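Local coordinates for probable ribonuclease HepT (Haemophilus influenzae, PDB 1JOG), which is probably the RNase toxin of a type VII toxin-antitoxin system, neutralized by its partner MntA, with which it binds nucleotides, at residues R63-D68 and R85-F90; K49-Y54 and D104-T109; V10-F15 and F134-L139. All blocks are in the same frame, centred on the assembly; numbering follows the deposited sequence.

In the fold
The chain is all helix and loop, and the long helix 36-68 runs through two of the three contacts. Contact 2 uses its middle, is buried near the centre of the chain and includes a probable active-site arginine among charged, hydroxyl and aromatic groups. Contact 1 uses the end of the same helix, about 21 Å from contact 2 between centres, and is more exposed; it sets a leucine and a carboxylate against one phenylalanine ring. Contact 3 joins helices 8-26 and 125-140 and is apolar apart from one carboxylate. Val53 of contact 2 packs on Ala14 and Phe15 of contact 3. Gln64 of contact 1 touches Leu139 of contact 3. Contacts 1 and 2 do not touch.

Contact 1 (R63-D68 and R85-F90); sequences RQLQQD and REALRF
Asp68 OD2 sits between the Gln64 amide of its own helix and the Phe90 ring of the other segment. Gln64 NE2 donates to Asp68 OD2 at 2.9 Å. The bond is bent, 138° at the hydrogen, and reaches the oxygen from above the carboxylate plane. On the Phe90 side, Asp68 OD2 is 3.4 Å from Phe90 CE2, at the ring edge. The carboxylate and ring planes stand 84° apart, and the two side chains pass antiparallel, side by side. At the edge, OD2 faces the slightly positive ring C-H groups, which is probably mildly favourable. Leu65 is the apolar centre. Its CG lies beside the backbone N (chi1 -60°), and its two methyls divide the work. CD2 lies over the centre of the Phe90 ring, in a CH-pi contact modelled too tightly for its spacing to be trusted. Leu65 CD1 packs on Glu86 CB at 3.4 Å and is 4.5 Å from Ala87 CB. Phe90 is the first residue to leave helix 80-89. Leu92, in the loop beyond, touches Gln64 and Ala87. This is helix-end packing: the C-terminal part of helix 36-68 packs against the C-terminal end of helix 80-89 in the all-helical HepT fold.

Contact 2 (K49-Y54 and D104-T109); sequences KFEFVY and DMRNIT
The RX(4)HXY motif starts in this contact, where Arg106, an active-site residue by similarity, and Thr109 meet Glu51 of helix 36-68. Glu51 and Thr109 meet tip to tip. Thr109 OG1 lies 2.8 Å from Glu51 OE1 and 3.0 Å from Arg106 O, and its single proton could go to either. Its chi1 of 65° puts OG1 between the backbone N and the carbonyl carbon. A type I turn from Arg106 to Thr109 brings the threonine round to this place. Glu51 OE1 has a second partner, NE2 of Gln48 of the second subunit, so the dimer interface reaches this contact. The other oxygen, Glu51 OE2, is 3.5 Å from Arg106 NH2, over a face of the guanidinium. No N-H points at it, and the attraction is one of charge alone. A water donates to Glu51 OE2 at 3.0 Å and weakly accepts from Arg106 NH2. Arg106 NE has its own salt bridge, to Glu55. Lower on the arginine, Arg106 CD packs on Tyr54 CD2 at 3.2 Å, and the two side chains cross at about a right angle. Met105, a selenomethionine here, closes the apolar side. Its bend at chi3 (127°) sets Met105 CE over the centre of the Phe50 ring, 3.3 Å from the centroid. SE approaches the same ring obliquely, as a Met-aromatic contact. Phe128 stacks edge-to-face with Phe50. Carboxylate, hydroxyl and arginine thus meet beside an aromatic-selenomethionine cluster at the start of the RX(4)HXY motif, which probably forms the RNase site of the HepT family.

Contact 3 (V10-F15 and F134-L139); sequences VLDAAF and FLLEQL
The Phe15 ring meets Leu136 obliquely, off its centre. Leu136 CD1 lies 3.7 Å from Phe15 CG. It stands 29° off the ring normal, as a CH-pi contact. Phe15 CG is anti to the backbone N (chi1 175°), and the methyl meets the ring near its root. Leu129, Ser132 and Ser133 of helix 125-140 also touch Phe15. The second flat group is the Asp12 carboxylate. Asp12 OD2 lies 3.5 Å from Leu136 CD2, and the two side chains cross at about a right angle. Leu136 therefore sends one methyl to an aromatic ring and the other to a carboxylate oxygen. Leu136 CG also packs on Leu11 CG at 4.3 Å. One turn further on, Leu139 CD1 meets Leu11 CD2 at 3.9 Å, again with the side chains crossed. The two helix segments run roughly antiparallel, 153° between their directions. The segment axes are 11.1 Å apart at closest approach, and Leu136 is the largest contributor between them. Met60 of helix 36-68 touches Leu11, and Met61 touches Leu135, so the pair rests on the long helix. No hydrogen bond crosses between the segments. The N-terminal and C-terminal helices are therefore joined here mainly by apolar packing, with one carboxylate at its margin, so shape fit, not hydrogen bonding, probably sets the pairing.

Contact 1 (R63-D68 and R85-F90)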
loop_
_atom_site.group_PDB
_atom_site.type_symbol
_atom_site.label_atom_id
_atom_site.label_comp_id
_atom_site.label_asym_id
_atom_site.label_seq_id
_atom_site.Cartn_x
_atom_site.Cartn_y
_atom_site.Cartn_z
ATOM N N ARG A 63 -15.315 7.795 -13.216
ATOM C CA ARG A 63 -15.235 8.655 -14.360
ATOM C C ARG A 63 -16.228 8.239 -15.414
ATOM O O ARG A 63 -16.688 9.079 -16.159
ATOM C CB ARG A 63 -13.855 8.663 -14.977
ATOM C CG ARG A 63 -13.256 10.044 -15.053
ATOM C CD ARG A 63 -11.768 9.996 -15.383
ATOM N NE ARG A 63 -11.497 9.061 -16.481
ATOM C CZ ARG A 63 -10.255 8.786 -16.879
ATOM N NH1 ARG A 63 -9.201 9.381 -16.259
ATOM N NH2 ARG A 63 -10.073 7.919 -17.889
ATOM N N GLN A 64 -16.571 6.959 -15.468
ATOM C CA GLN A 64 -17.486 6.472 -16.493
ATOM C C GLN A 64 -18.859 7.056 -16.258
ATOM O O GLN A 64 -19.437 7.591 -17.152
ATOM C CB GLN A 64 -17.545 4.964 -16.449
ATOM C CG GLN A 64 -18.452 4.331 -17.448
ATOM C CD GLN A 64 -17.946 4.463 -18.850
ATOM O OE1 GLN A 64 -16.754 4.600 -19.068
ATOM N NE2 GLN A 64 -18.851 4.413 -19.820
ATOM N N LEU A 65 -19.351 6.974 -15.039
ATOM C CA LEU A 65 -20.649 7.475 -14.655
ATOM C C LEU A 65 -20.697 8.990 -14.641
ATOM O O LEU A 65 -21.753 9.574 -14.887
ATOM C CB LEU A 65 -21.016 6.924 -13.265
ATOM C CG LEU A 65 -21.037 5.375 -13.389
ATOM C CD1 LEU A 65 -20.798 4.719 -12.038
ATOM C CD2 LEU A 65 -22.338 4.862 -14.083
ATOM N N GLN A 66 -19.545 9.599 -14.364
ATOM C CA GLN A 66 -19.336 11.058 -14.268
ATOM C C GLN A 66 -19.348 11.759 -15.630
ATOM O O GLN A 66 -19.721 12.903 -15.723
ATOM C CB GLN A 66 -17.997 11.275 -13.580
ATOM C CG GLN A 66 -17.664 12.608 -13.007
ATOM C CD GLN A 66 -16.456 12.478 -12.082
ATOM O OE1 GLN A 66 -15.474 11.803 -12.426
ATOM N NE2 GLN A 66 -16.518 13.109 -10.910
ATOM N N GLN A 67 -18.942 11.036 -16.662
ATOM C CA GLN A 67 -18.888 11.518 -18.019
ATOM C C GLN A 67 -20.066 10.954 -18.807
ATOM O O GLN A 67 -20.518 11.541 -19.783
ATOM C CB GLN A 67 -17.631 10.995 -18.751
ATOM C CG GLN A 67 -16.212 11.414 -18.252
ATOM C CD GLN A 67 -15.100 10.864 -19.195
ATOM O OE1 GLN A 67 -15.405 10.202 -20.184
ATOM N NE2 GLN A 67 -13.832 11.130 -18.890
ATOM N N ASP A 68 -20.555 9.799 -18.388
ATOM C CA ASP A 68 -21.576 9.079 -19.152
ATOM C C ASP A 68 -22.897 9.715 -19.501
ATOM O O ASP A 68 -23.183 9.989 -20.676
ATOM C CB ASP A 68 -21.864 7.704 -18.522
ATOM C CG ASP A 68 -22.085 6.607 -19.580
ATOM O OD1 ASP A 68 -22.815 6.894 -20.565
ATOM O OD2 ASP A 68 -21.533 5.481 -19.428
ATOM N N ARG A 85 -23.644 0.720 -7.329
ATOM C CA ARG A 85 -24.986 0.625 -7.915
ATOM C C ARG A 85 -25.065 1.159 -9.349
ATOM O O ARG A 85 -25.617 0.470 -10.228
ATOM C CB ARG A 85 -25.994 1.359 -7.065
ATOM C CG ARG A 85 -26.349 0.542 -5.837
ATOM C CD ARG A 85 -27.127 1.366 -4.867
ATOM N NE ARG A 85 -26.951 0.902 -3.499
ATOM C CZ ARG A 85 -26.773 1.723 -2.477
ATOM N NH1 ARG A 85 -26.745 3.038 -2.676
ATOM N NH2 ARG A 85 -26.618 1.228 -1.261
ATOM N N GLU A 86 -24.522 2.363 -9.606
ATOM C CA GLU A 86 -24.557 2.930 -10.973
ATOM C C GLU A 86 -23.831 2.033 -11.962
ATOM O O GLU A 86 -24.351 1.694 -13.011
ATOM C CB GLU A 86 -23.960 4.318 -10.977
ATOM C CG GLU A 86 -24.993 5.438 -10.923
ATOM C CD GLU A 86 -26.004 5.341 -9.783
ATOM O OE1 GLU A 86 -27.098 5.927 -9.936
ATOM O OE2 GLU A 86 -25.726 4.712 -8.740
ATOM N N ALA A 87 -22.646 1.588 -11.582
ATOM C CA ALA A 87 -21.859 0.689 -12.397
ATOM C C ALA A 87 -22.657 -0.549 -12.815
ATOM O O ALA A 87 -22.461 -1.022 -13.933
ATOM C CB ALA A 87 -20.553 0.266 -11.626
ATOM N N LEU A 88 -23.518 -1.071 -11.920
ATOM C CA LEU A 88 -24.377 -2.249 -12.181
ATOM C C LEU A 88 -25.433 -1.805 -13.204
ATOM O O LEU A 88 -25.657 -2.491 -14.192
ATOM C CB LEU A 88 -25.054 -2.791 -10.874
ATOM C CG LEU A 88 -25.783 -4.170 -10.903
ATOM C CD1 LEU A 88 -24.835 -5.292 -11.113
ATOM C CD2 LEU A 88 -26.504 -4.485 -9.603
ATOM N N ARG A 89 -26.033 -0.637 -12.966
ATOM C CA ARG A 89 -27.027 -0.029 -13.857
ATOM C C ARG A 89 -26.413 0.009 -15.249
ATOM O O ARG A 89 -27.114 -0.067 -16.254
ATOM C CB ARG A 89 -27.346 1.422 -13.432
ATOM C CG ARG A 89 -28.658 1.655 -12.631
ATOM C CD ARG A 89 -29.733 2.446 -13.435
ATOM N NE ARG A 89 -30.219 3.619 -12.696
ATOM C CZ ARG A 89 -30.278 4.881 -13.160
ATOM N NH1 ARG A 89 -29.887 5.187 -14.404
ATOM N NH2 ARG A 89 -30.708 5.860 -12.353
ATOM N N PHE A 90 -25.093 0.122 -15.319
ATOM C CA PHE A 90 -24.460 0.171 -16.624
ATOM C C PHE A 90 -23.861 -1.164 -16.983
ATOM O O PHE A 90 -23.179 -1.245 -17.994
ATOM C CB PHE A 90 -23.374 1.250 -16.674
ATOM C CG PHE A 90 -23.899 2.669 -16.491
ATOM C CD1 PHE A 90 -25.028 2.929 -15.685
ATOM C CD2 PHE A 90 -23.243 3.754 -17.082
ATOM C CE1 PHE A 90 -25.503 4.260 -15.459
ATOM C CE2 PHE A 90 -23.688 5.093 -16.883
ATOM C CZ PHE A 90 -24.826 5.343 -16.063
#

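Contact 2 (K49-Y54 and D104-T109)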
loop_
_atom_site.group_PDB
_atom_site.type_symbol
_atom_site.label_atom_id
_atom_site.label_comp_id
_atom_site.label_asym_id
_atom_site.label_seq_id
_atom_site.Cartn_x
_atom_site.Cartn_y
_atom_site.Cartn_z
ATOM N N LYS A 49 -0.151 -4.214 -5.475
ATOM C CA LYS A 49 -0.602 -4.133 -6.797
ATOM C C LYS A 49 -2.084 -4.382 -6.815
ATOM O O LYS A 49 -2.756 -3.790 -7.612
ATOM C CB LYS A 49 0.146 -5.109 -7.678
ATOM C CG LYS A 49 1.499 -4.551 -8.049
ATOM C CD LYS A 49 2.286 -5.551 -8.875
ATOM C CE LYS A 49 3.525 -4.912 -9.422
ATOM N NZ LYS A 49 4.023 -5.766 -10.632
ATOM N N PHE A 50 -2.590 -5.247 -5.937
ATOM C CA PHE A 50 -4.030 -5.479 -5.879
ATOM C C PHE A 50 -4.778 -4.158 -5.498
ATOM O O PHE A 50 -5.821 -3.814 -6.042
ATOM C CB PHE A 50 -4.331 -6.583 -4.877
ATOM C CG PHE A 50 -5.677 -6.484 -4.280
ATOM C CD1 PHE A 50 -5.844 -5.935 -3.016
ATOM C CD2 PHE A 50 -6.797 -6.783 -5.028
ATOM C CE1 PHE A 50 -7.137 -5.651 -2.462
ATOM C CE2 PHE A 50 -8.082 -6.510 -4.506
ATOM C CZ PHE A 50 -8.242 -5.943 -3.224
ATOM N N GLU A 51 -4.172 -3.410 -4.590
ATOM C CA GLU A 51 -4.722 -2.175 -4.139
ATOM C C GLU A 51 -4.761 -1.208 -5.345
ATOM O O GLU A 51 -5.753 -0.501 -5.507
ATOM C CB GLU A 51 -3.876 -1.604 -2.987
ATOM C CG GLU A 51 -3.816 -2.490 -1.736
ATOM C CD GLU A 51 -2.815 -1.910 -0.734
ATOM O OE1 GLU A 51 -2.365 -2.607 0.181
ATOM O OE2 GLU A 51 -2.474 -0.731 -0.878
ATOM N N PHE A 52 -3.717 -1.171 -6.189
ATOM C CA PHE A 52 -3.765 -0.262 -7.342
ATOM C C PHE A 52 -4.925 -0.546 -8.258
ATOM O O PHE A 52 -5.660 0.379 -8.598
ATOM C CB PHE A 52 -2.492 -0.300 -8.183
ATOM C CG PHE A 52 -1.228 0.099 -7.436
ATOM C CD1 PHE A 52 0.006 -0.595 -7.729
ATOM C CD2 PHE A 52 -1.220 1.111 -6.473
ATOM C CE1 PHE A 52 1.243 -0.287 -7.062
ATOM C CE2 PHE A 52 -0.013 1.468 -5.752
ATOM C CZ PHE A 52 1.245 0.754 -6.060
ATOM N N VAL A 53 -5.114 -1.797 -8.678
ATOM C CA VAL A 53 -6.255 -2.098 -9.588
ATOM C C VAL A 53 -7.651 -1.808 -8.983
ATOM O O VAL A 53 -8.522 -1.246 -9.611
ATOM C CB VAL A 53 -6.153 -3.532 -10.053
ATOM C CG1 VAL A 53 -7.298 -3.895 -11.009
ATOM C CG2 VAL A 53 -4.814 -3.694 -10.696
ATOM N N TYR A 54 -7.815 -2.160 -7.729
ATOM C CA TYR A 54 -9.028 -1.892 -7.002
ATOM C C TYR A 54 -9.382 -0.384 -7.066
ATOM O O TYR A 54 -10.499 0.016 -7.494
ATOM C CB TYR A 54 -8.823 -2.300 -5.539
ATOM C CG TYR A 54 -9.894 -1.748 -4.691
ATOM C CD1 TYR A 54 -11.185 -2.225 -4.825
ATOM C CD2 TYR A 54 -9.684 -0.675 -3.851
ATOM C CE1 TYR A 54 -12.254 -1.668 -4.160
ATOM C CE2 TYR A 54 -10.784 -0.080 -3.197
ATOM C CZ TYR A 54 -12.079 -0.625 -3.379
ATOM O OH TYR A 54 -13.209 -0.194 -2.701
ATOM N N ASP A 104 -13.614 -4.358 1.741
ATOM C CA ASP A 104 -13.287 -4.890 3.080
ATOM C C ASP A 104 -11.827 -5.458 2.985
ATOM O O ASP A 104 -10.960 -5.144 3.789
ATOM C CB ASP A 104 -14.278 -5.965 3.543
ATOM C CG ASP A 104 -15.783 -5.475 3.625
ATOM O OD1 ASP A 104 -16.141 -4.291 3.973
ATOM O OD2 ASP A 104 -16.639 -6.358 3.352
HETATM N N MSE A 105 -11.538 -6.171 1.930
HETATM C CA MSE A 105 -10.193 -6.663 1.689
HETATM C C MSE A 105 -9.265 -5.410 1.643
HETATM O O MSE A 105 -8.269 -5.294 2.423
HETATM C CB MSE A 105 -10.188 -7.395 0.354
HETATM C CG MSE A 105 -9.126 -8.425 0.122
HETATM SE SE MSE A 105 -9.537 -9.339 -1.528
HETATM C CE MSE A 105 -7.866 -9.168 -2.544
ATOM N N ARG A 106 -9.599 -4.448 0.776
ATOM C CA ARG A 106 -8.720 -3.294 0.727
ATOM C C ARG A 106 -8.457 -2.604 2.052
ATOM O O ARG A 106 -7.294 -2.245 2.298
ATOM C CB ARG A 106 -9.082 -2.221 -0.278
ATOM C CG ARG A 106 -7.873 -1.276 -0.243
ATOM C CD ARG A 106 -7.868 -0.212 -1.205
ATOM N NE ARG A 106 -6.647 0.585 -1.118
ATOM C CZ ARG A 106 -5.975 0.772 0.012
ATOM N NH1 ARG A 106 -6.358 0.213 1.165
ATOM N NH2 ARG A 106 -4.958 1.596 0.002
ATOM N N ASN A 107 -9.495 -2.442 2.874
ATOM C CA ASN A 107 -9.401 -1.808 4.210
ATOM C C ASN A 107 -8.668 -2.638 5.251
ATOM O O ASN A 107 -8.619 -2.197 6.373
ATOM C CB ASN A 107 -10.760 -1.530 4.816
ATOM C CG ASN A 107 -11.633 -0.525 3.957
ATOM O OD1 ASN A 107 -11.112 0.427 3.374
ATOM N ND2 ASN A 107 -12.962 -0.739 3.924
ATOM N N ILE A 108 -8.163 -3.846 4.932
ATOM C CA ILE A 108 -7.374 -4.575 5.933
ATOM C C ILE A 108 -5.947 -4.792 5.418
ATOM O O ILE A 108 -5.107 -5.366 6.112
ATOM C CB ILE A 108 -8.004 -5.975 6.293
ATOM C CG1 ILE A 108 -8.162 -6.855 5.046
ATOM C CG2 ILE A 108 -9.273 -5.710 6.996
ATOM C CD1 ILE A 108 -8.952 -8.078 5.244
ATOM N N THR A 109 -5.673 -4.371 4.180
ATOM C CA THR A 109 -4.322 -4.554 3.674
ATOM C C THR A 109 -3.312 -3.789 4.528
ATOM O O THR A 109 -2.133 -4.128 4.477
ATOM C CB THR A 109 -4.172 -4.137 2.222
ATOM O OG1 THR A 109 -4.382 -2.742 2.121
ATOM C CG2 THR A 109 -5.158 -4.894 1.359
HETATM O O HOH W 1 -2.091 1.292 1.318
#

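Contact 3 (V10-F15 and F134-L139)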
loop_
_atom_site.group_PDB
_atom_site.type_symbol
_atom_site.label_atom_id
_atom_site.label_comp_id
_atom_site.label_asym_id
_atom_site.label_seq_id
_atom_site.Cartn_x
_atom_site.Cartn_y
_atom_site.Cartn_z
ATOM N N VAL A 10 -3.697 2.988 -17.938
ATOM C CA VAL A 10 -3.188 2.754 -16.575
ATOM C C VAL A 10 -3.931 1.567 -15.901
ATOM O O VAL A 10 -3.318 0.571 -15.440
ATOM C CB VAL A 10 -3.311 4.052 -15.754
ATOM C CG1 VAL A 10 -2.803 5.244 -16.625
ATOM C CG2 VAL A 10 -4.766 4.285 -15.351
ATOM N N LEU A 11 -5.249 1.623 -15.938
ATOM C CA LEU A 11 -5.998 0.545 -15.365
ATOM C C LEU A 11 -5.533 -0.715 -16.041
ATOM O O LEU A 11 -5.234 -1.727 -15.368
ATOM C CB LEU A 11 -7.480 0.719 -15.582
ATOM C CG LEU A 11 -8.330 -0.487 -15.196
ATOM C CD1 LEU A 11 -7.958 -0.966 -13.803
ATOM C CD2 LEU A 11 -9.800 -0.085 -15.249
ATOM N N ASP A 12 -5.372 -0.636 -17.356
ATOM C CA ASP A 12 -4.995 -1.822 -18.150
ATOM C C ASP A 12 -3.596 -2.331 -17.788
ATOM O O ASP A 12 -3.350 -3.553 -17.622
ATOM C CB ASP A 12 -5.060 -1.468 -19.654
ATOM C CG ASP A 12 -5.203 -2.707 -20.563
ATOM O OD1 ASP A 12 -4.215 -3.448 -20.736
ATOM O OD2 ASP A 12 -6.309 -2.944 -21.102
ATOM N N ALA A 13 -2.668 -1.397 -17.633
ATOM C CA ALA A 13 -1.340 -1.822 -17.338
ATOM C C ALA A 13 -1.129 -2.253 -15.855
ATOM O O ALA A 13 -0.271 -3.084 -15.589
ATOM C CB ALA A 13 -0.326 -0.729 -17.812
ATOM N N ALA A 14 -1.932 -1.725 -14.926
ATOM C CA ALA A 14 -1.785 -2.064 -13.519
ATOM C C ALA A 14 -2.291 -3.502 -13.379
ATOM O O ALA A 14 -1.642 -4.335 -12.750
ATOM C CB ALA A 14 -2.586 -1.101 -12.630
ATOM N N PHE A 15 -3.442 -3.758 -13.989
ATOM C CA PHE A 15 -4.079 -5.070 -14.078
ATOM C C PHE A 15 -3.157 -6.144 -14.611
ATOM O O PHE A 15 -2.957 -7.188 -14.007
ATOM C CB PHE A 15 -5.248 -5.030 -15.034
ATOM C CG PHE A 15 -5.871 -6.379 -15.271
ATOM C CD1 PHE A 15 -5.572 -7.105 -16.391
ATOM C CD2 PHE A 15 -6.703 -6.947 -14.327
ATOM C CE1 PHE A 15 -6.096 -8.448 -16.594
ATOM C CE2 PHE A 15 -7.220 -8.260 -14.518
ATOM C CZ PHE A 15 -6.906 -9.003 -15.660
ATOM N N PHE A 134 -13.389 -8.525 -15.673
ATOM C CA PHE A 134 -14.631 -8.375 -16.418
ATOM C C PHE A 134 -14.897 -6.906 -16.567
ATOM O O PHE A 134 -15.243 -6.472 -17.624
ATOM C CB PHE A 134 -15.837 -9.034 -15.742
ATOM C CG PHE A 134 -16.112 -10.468 -16.201
ATOM C CD1 PHE A 134 -15.463 -11.565 -15.583
ATOM C CD2 PHE A 134 -17.110 -10.736 -17.168
ATOM C CE1 PHE A 134 -15.810 -12.899 -15.900
ATOM C CE2 PHE A 134 -17.453 -12.084 -17.491
ATOM C CZ PHE A 134 -16.801 -13.157 -16.848
ATOM N N LEU A 135 -14.731 -6.156 -15.487
ATOM C CA LEU A 135 -14.952 -4.730 -15.493
ATOM C C LEU A 135 -14.186 -4.079 -16.617
ATOM O O LEU A 135 -14.717 -3.292 -17.385
ATOM C CB LEU A 135 -14.458 -4.133 -14.181
ATOM C CG LEU A 135 -14.183 -2.637 -14.231
ATOM C CD1 LEU A 135 -15.632 -1.913 -14.304
ATOM C CD2 LEU A 135 -13.526 -2.160 -12.975
ATOM N N LEU A 136 -12.907 -4.390 -16.691
ATOM C CA LEU A 136 -12.058 -3.820 -17.718
ATOM C C LEU A 136 -12.611 -4.168 -19.087
ATOM O O LEU A 136 -12.395 -3.430 -20.022
ATOM C CB LEU A 136 -10.673 -4.384 -17.572
ATOM C CG LEU A 136 -9.407 -3.648 -17.914
ATOM C CD1 LEU A 136 -8.276 -4.573 -17.456
ATOM C CD2 LEU A 136 -9.302 -3.348 -19.393
ATOM N N GLU A 137 -13.292 -5.313 -19.212
ATOM C CA GLU A 137 -13.904 -5.741 -20.480
ATOM C C GLU A 137 -15.042 -4.768 -20.870
ATOM O O GLU A 137 -15.071 -4.200 -21.973
ATOM C CB GLU A 137 -14.470 -7.151 -20.333
ATOM C CG GLU A 137 -13.637 -8.183 -21.015
ATOM C CD GLU A 137 -12.171 -7.750 -21.110
ATOM O OE1 GLU A 137 -11.365 -7.941 -20.140
ATOM O OE2 GLU A 137 -11.842 -7.197 -22.185
ATOM N N GLN A 138 -15.995 -4.590 -19.961
ATOM C CA GLN A 138 -17.066 -3.667 -20.223
ATOM C C GLN A 138 -16.533 -2.269 -20.529
ATOM O O GLN A 138 -16.996 -1.629 -21.464
ATOM C CB GLN A 138 -18.023 -3.618 -19.048
ATOM C CG GLN A 138 -18.637 -4.965 -18.729
ATOM C CD GLN A 138 -19.485 -5.480 -19.873
ATOM O OE1 GLN A 138 -19.080 -6.393 -20.593
ATOM N NE2 GLN A 138 -20.664 -4.886 -20.054
ATOM N N LEU A 139 -15.560 -1.786 -19.760
ATOM C CA LEU A 139 -15.040 -0.442 -20.000
ATOM C C LEU A 139 -14.321 -0.342 -21.298
ATOM O O LEU A 139 -14.210 0.755 -21.836
ATOM C CB LEU A 139 -14.080 -0.010 -18.913
ATOM C CG LEU A 139 -14.648 0.040 -17.520
ATOM C CD1 LEU A 139 -13.507 0.094 -16.480
ATOM C CD2 LEU A 139 -15.561 1.212 -17.418
#